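Capsular polysaccharide export system protein KpsC (Thermosulfurimonas dismutans, PDB 6MGD) acts as a beta(2,7)-Kdo transferase, a glycosyltransferase that probably helps to build the conserved glycolipid anchor of Gram-negative bacterial capsules. Local coordinates at residues E288-G292 against A293-Y297; G261-F264 against Y265-Y268. All blocks are in the same frame, centred on the assembly; numbering follows the deposited sequence.

Contact 1 of 2, residues E288-G292 against A293-Y297; sequences ELVAG and ALLLY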
# COMPACT_ATOMS: atom_id res chain seq x y z
N GLU A 288 14.59 -3.46 -7.03
CA GLU A 288 13.60 -4.37 -7.60
C GLU A 288 12.22 -4.11 -7.01
O GLU A 288 11.22 -4.09 -7.74
CB GLU A 288 14.02 -5.83 -7.36
CG GLU A 288 15.41 -6.17 -7.90
CD GLU A 288 15.79 -7.62 -7.66
OE1 GLU A 288 15.37 -8.49 -8.45
OE2 GLU A 288 16.50 -7.90 -6.67
N LEU A 289 12.15 -3.90 -5.69
CA LEU A 289 10.88 -3.58 -5.05
C LEU A 289 10.29 -2.29 -5.60
O LEU A 289 9.11 -2.23 -5.97
CB LEU A 289 11.08 -3.48 -3.53
CG LEU A 289 9.96 -3.93 -2.58
CD1 LEU A 289 10.01 -3.13 -1.28
CD2 LEU A 289 8.58 -3.87 -3.21
N VAL A 290 11.11 -1.24 -5.67
CA VAL A 290 10.63 0.06 -6.13
C VAL A 290 10.22 -0.00 -7.59
O VAL A 290 9.15 0.50 -7.98
CB VAL A 290 11.69 1.14 -5.87
CG1 VAL A 290 11.36 2.42 -6.63
CG2 VAL A 290 11.80 1.42 -4.38
N ALA A 291 11.05 -0.62 -8.44
CA ALA A 291 10.73 -0.73 -9.85
C ALA A 291 9.41 -1.47 -10.07
O ALA A 291 8.67 -1.16 -11.01
CB ALA A 291 11.85 -1.44 -10.60
N GLY A 292 9.09 -2.43 -9.21
CA GLY A 292 7.85 -3.18 -9.33
C GLY A 292 6.67 -2.47 -8.71
O GLY A 292 5.62 -2.33 -9.34
N ALA A 293 6.83 -2.01 -7.47
CA ALA A 293 5.70 -1.44 -6.73
C ALA A 293 5.36 -0.03 -7.21
O ALA A 293 4.18 0.33 -7.25
CB ALA A 293 6.01 -1.43 -5.23
N LEU A 294 6.37 0.77 -7.56
CA LEU A 294 6.15 2.17 -7.89
C LEU A 294 6.13 2.45 -9.39
O LEU A 294 5.39 3.34 -9.83
CB LEU A 294 7.23 3.04 -7.24
CG LEU A 294 7.09 3.28 -5.74
CD1 LEU A 294 8.20 4.18 -5.23
CD2 LEU A 294 5.73 3.87 -5.43
N LEU A 295 6.92 1.73 -10.19
CA LEU A 295 7.09 2.06 -11.60
C LEU A 295 6.16 1.29 -12.53
O LEU A 295 5.59 1.88 -13.45
CB LEU A 295 8.55 1.84 -12.02
CG LEU A 295 9.52 3.01 -11.84
CD1 LEU A 295 9.48 3.59 -10.43
CD2 LEU A 295 10.94 2.59 -12.20
N LEU A 296 6.00 -0.02 -12.31
CA LEU A 296 5.20 -0.86 -13.20
C LEU A 296 3.78 -1.09 -12.70
O LEU A 296 2.84 -1.09 -13.50
CB LEU A 296 5.89 -2.21 -13.41
CG LEU A 296 7.20 -2.21 -14.19
CD1 LEU A 296 7.88 -3.57 -14.08
CD2 LEU A 296 6.96 -1.85 -15.64
N TYR A 297 3.61 -1.30 -11.39
CA TYR A 297 2.30 -1.72 -10.87
C TYR A 297 1.24 -0.63 -10.99
O TYR A 297 0.16 -0.91 -11.53
CB TYR A 297 2.46 -2.21 -9.43
CG TYR A 297 1.21 -2.77 -8.79
CD1 TYR A 297 0.52 -3.83 -9.37
CD2 TYR A 297 0.75 -2.26 -7.59
CE1 TYR A 297 -0.62 -4.35 -8.78
CE2 TYR A 297 -0.39 -2.78 -6.98
CZ TYR A 297 -1.06 -3.82 -7.58
OH TYR A 297 -2.19 -4.33 -6.99
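Val290 and Leu294 lie one turn apart on helix 286-296, whose i to i+4 bonding gives way to a wider pi-type turn over residues 293-296. Leu294 can be followed outward: its CB sits 3.3 Å from Val290 O, its CG runs out next to the same carbonyl, and its CD1 meets Val290 CG1 at 3.9 Å, the two side chains passing at a slant. Val290 CG1 takes part because it stands anti to the backbone N (chi1 166°). Beyond this pair, Val290 packs on Ile127 of helix 117-132 and Leu294 on Phe73 and Phe248. Val290 O also marks the change of pitch. Leu294 N donates to Val290 O at 2.8 Å in the regular i to i+4 pattern. Leu295 N donates weakly to the same Val290 O at 3.4 Å. One residue earlier, Ala293 N points almost straight at Leu289 O, 2.7 Å away. Later bonds step five residues: Leu296 N reaches Ala291 O only weakly, while Tyr297 N bonds to Gly292 O at 3.1 Å. The Tyr297 ring swings away, its hydroxyl bonded to Asp92, but its CB remains 3.2 Å from Gly292 O.

Contact 2 of 2, residues G261-F264 against Y265-Y268; sequences GHPF and YAGY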
# COMPACT_ATOMS: atom_id res chain seq x y z
N GLY A 261 2.84 -8.26 10.29
CA GLY A 261 1.85 -8.86 9.42
C GLY A 261 2.49 -9.25 8.10
O GLY A 261 3.65 -9.66 8.07
N HIS A 262 1.75 -9.13 6.99
CA HIS A 262 2.26 -9.49 5.67
C HIS A 262 1.89 -8.40 4.66
O HIS A 262 1.06 -8.62 3.77
CB HIS A 262 1.71 -10.84 5.21
CG HIS A 262 2.29 -12.01 5.94
ND1 HIS A 262 1.60 -13.18 6.15
CD2 HIS A 262 3.51 -12.19 6.50
CE1 HIS A 262 2.36 -14.03 6.82
NE2 HIS A 262 3.53 -13.45 7.04
N PRO A 263 2.51 -7.22 4.76
CA PRO A 263 2.27 -6.18 3.76
C PRO A 263 2.88 -6.57 2.42
O PRO A 263 3.57 -7.58 2.29
CB PRO A 263 2.96 -4.95 4.35
CG PRO A 263 4.02 -5.51 5.24
CD PRO A 263 3.44 -6.78 5.81
N PHE A 264 2.62 -5.73 1.41
CA PHE A 264 3.05 -6.04 0.06
C PHE A 264 4.57 -6.08 -0.07
O PHE A 264 5.08 -6.73 -1.00
CB PHE A 264 2.46 -5.02 -0.93
CG PHE A 264 3.15 -3.68 -0.94
CD1 PHE A 264 2.69 -2.64 -0.14
CD2 PHE A 264 4.24 -3.43 -1.76
CE1 PHE A 264 3.31 -1.40 -0.15
CE2 PHE A 264 4.87 -2.20 -1.77
CZ PHE A 264 4.40 -1.18 -0.97
N TYR A 265 5.30 -5.42 0.82
CA TYR A 265 6.75 -5.40 0.78
C TYR A 265 7.39 -6.44 1.68
O TYR A 265 8.62 -6.48 1.79
CB TYR A 265 7.27 -4.00 1.15
CG TYR A 265 6.66 -3.42 2.41
CD1 TYR A 265 5.48 -2.69 2.37
CD2 TYR A 265 7.28 -3.59 3.64
CE1 TYR A 265 4.92 -2.16 3.51
CE2 TYR A 265 6.73 -3.07 4.80
CZ TYR A 265 5.55 -2.35 4.73
OH TYR A 265 5.00 -1.83 5.87
N ALA A 266 6.59 -7.29 2.32
CA ALA A 266 7.11 -8.33 3.20
C ALA A 266 7.37 -9.62 2.42
O ALA A 266 6.86 -9.82 1.31
CB ALA A 266 6.14 -8.60 4.35
N GLY A 267 8.16 -10.50 3.02
CA GLY A 267 8.50 -11.77 2.43
C GLY A 267 9.64 -11.74 1.43
O GLY A 267 10.06 -12.81 0.97
N TYR A 268 10.15 -10.56 1.08
CA TYR A 268 11.20 -10.43 0.07
C TYR A 268 12.58 -10.21 0.68
O TYR A 268 13.51 -9.81 -0.03
CB TYR A 268 10.86 -9.30 -0.90
CG TYR A 268 9.56 -9.50 -1.64
CD1 TYR A 268 9.43 -10.49 -2.60
CD2 TYR A 268 8.46 -8.68 -1.39
CE1 TYR A 268 8.24 -10.67 -3.29
CE2 TYR A 268 7.27 -8.86 -2.07
CZ TYR A 268 7.17 -9.85 -3.01
OH TYR A 268 5.99 -10.03 -3.70
O HOH W 1 4.09 -8.14 -3.54
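Phe264 and Tyr265 both hold CG between the backbone N and the carbonyl carbon (chi1 77° and 49°), the crowded position, and this turns their neighbouring rings into an edge-to-face pair. The planes stand at 88°, and the Tyr265 edge is directed at the Phe264 face, with Tyr265 CD1 3.6 Å from Phe264 CE1. One face of the Tyr265 ring also receives Pro263, whose CG lies 3.7 Å from the ring centroid in a CH-pi contact, while the Tyr265 hydroxyl bonds to Ser244 O. Phe264 itself stacks on Phe73 and meets Phe248 edge-to-face. A leucine in place of Phe264 would probably leave the Tyr265 edge without an aromatic face and open a gap beside Phe73. Across the chain reversal, Ala266 N donates to Pro263 O at 3.0 Å, approaching from above the carbonyl plane, and Ala266 CB packs against Pro263 CD at 3.6 Å. Phe264 O lies at the edge of the Tyr268 ring, 3.2 Å from Tyr268 CE2. A water links the two residues, donating to Phe264 O at 3.1 Å and lying 2.7 Å from Tyr268 OH. Arg280 holds both Pro263 O and Ala266 O. Pro263 to Ala266 form a type I beta turn, within the loop after strand 257-259 of the six-stranded parallel sheet, consistent with a Rossmann-like half of a GT-B fold.

Contact 2 comes first along the chain, in the loop joining strands 257-259 and 272-273 of the parallel sheet; contact 1 follows on helix 286-296. Their centres are about 14 Å apart, yet the two touch: Phe264 CE2 packs on Ala293 CB at 3.7 Å, and Tyr265 CB on Leu289 CD1 at 3.8 Å. Helices 246-253 and 105-112 border both contacts. After contact 1 the chain enters strand 298-300, an outermost strand of the mixed sheet, so helix 286-296 lies on the path leading from one sheet to the other. The aromatic loop of the parallel-sheet half thus packs onto the helix that leads toward the mixed sheet, consistent with the two-halved build of a GT-B glycosyltransferase.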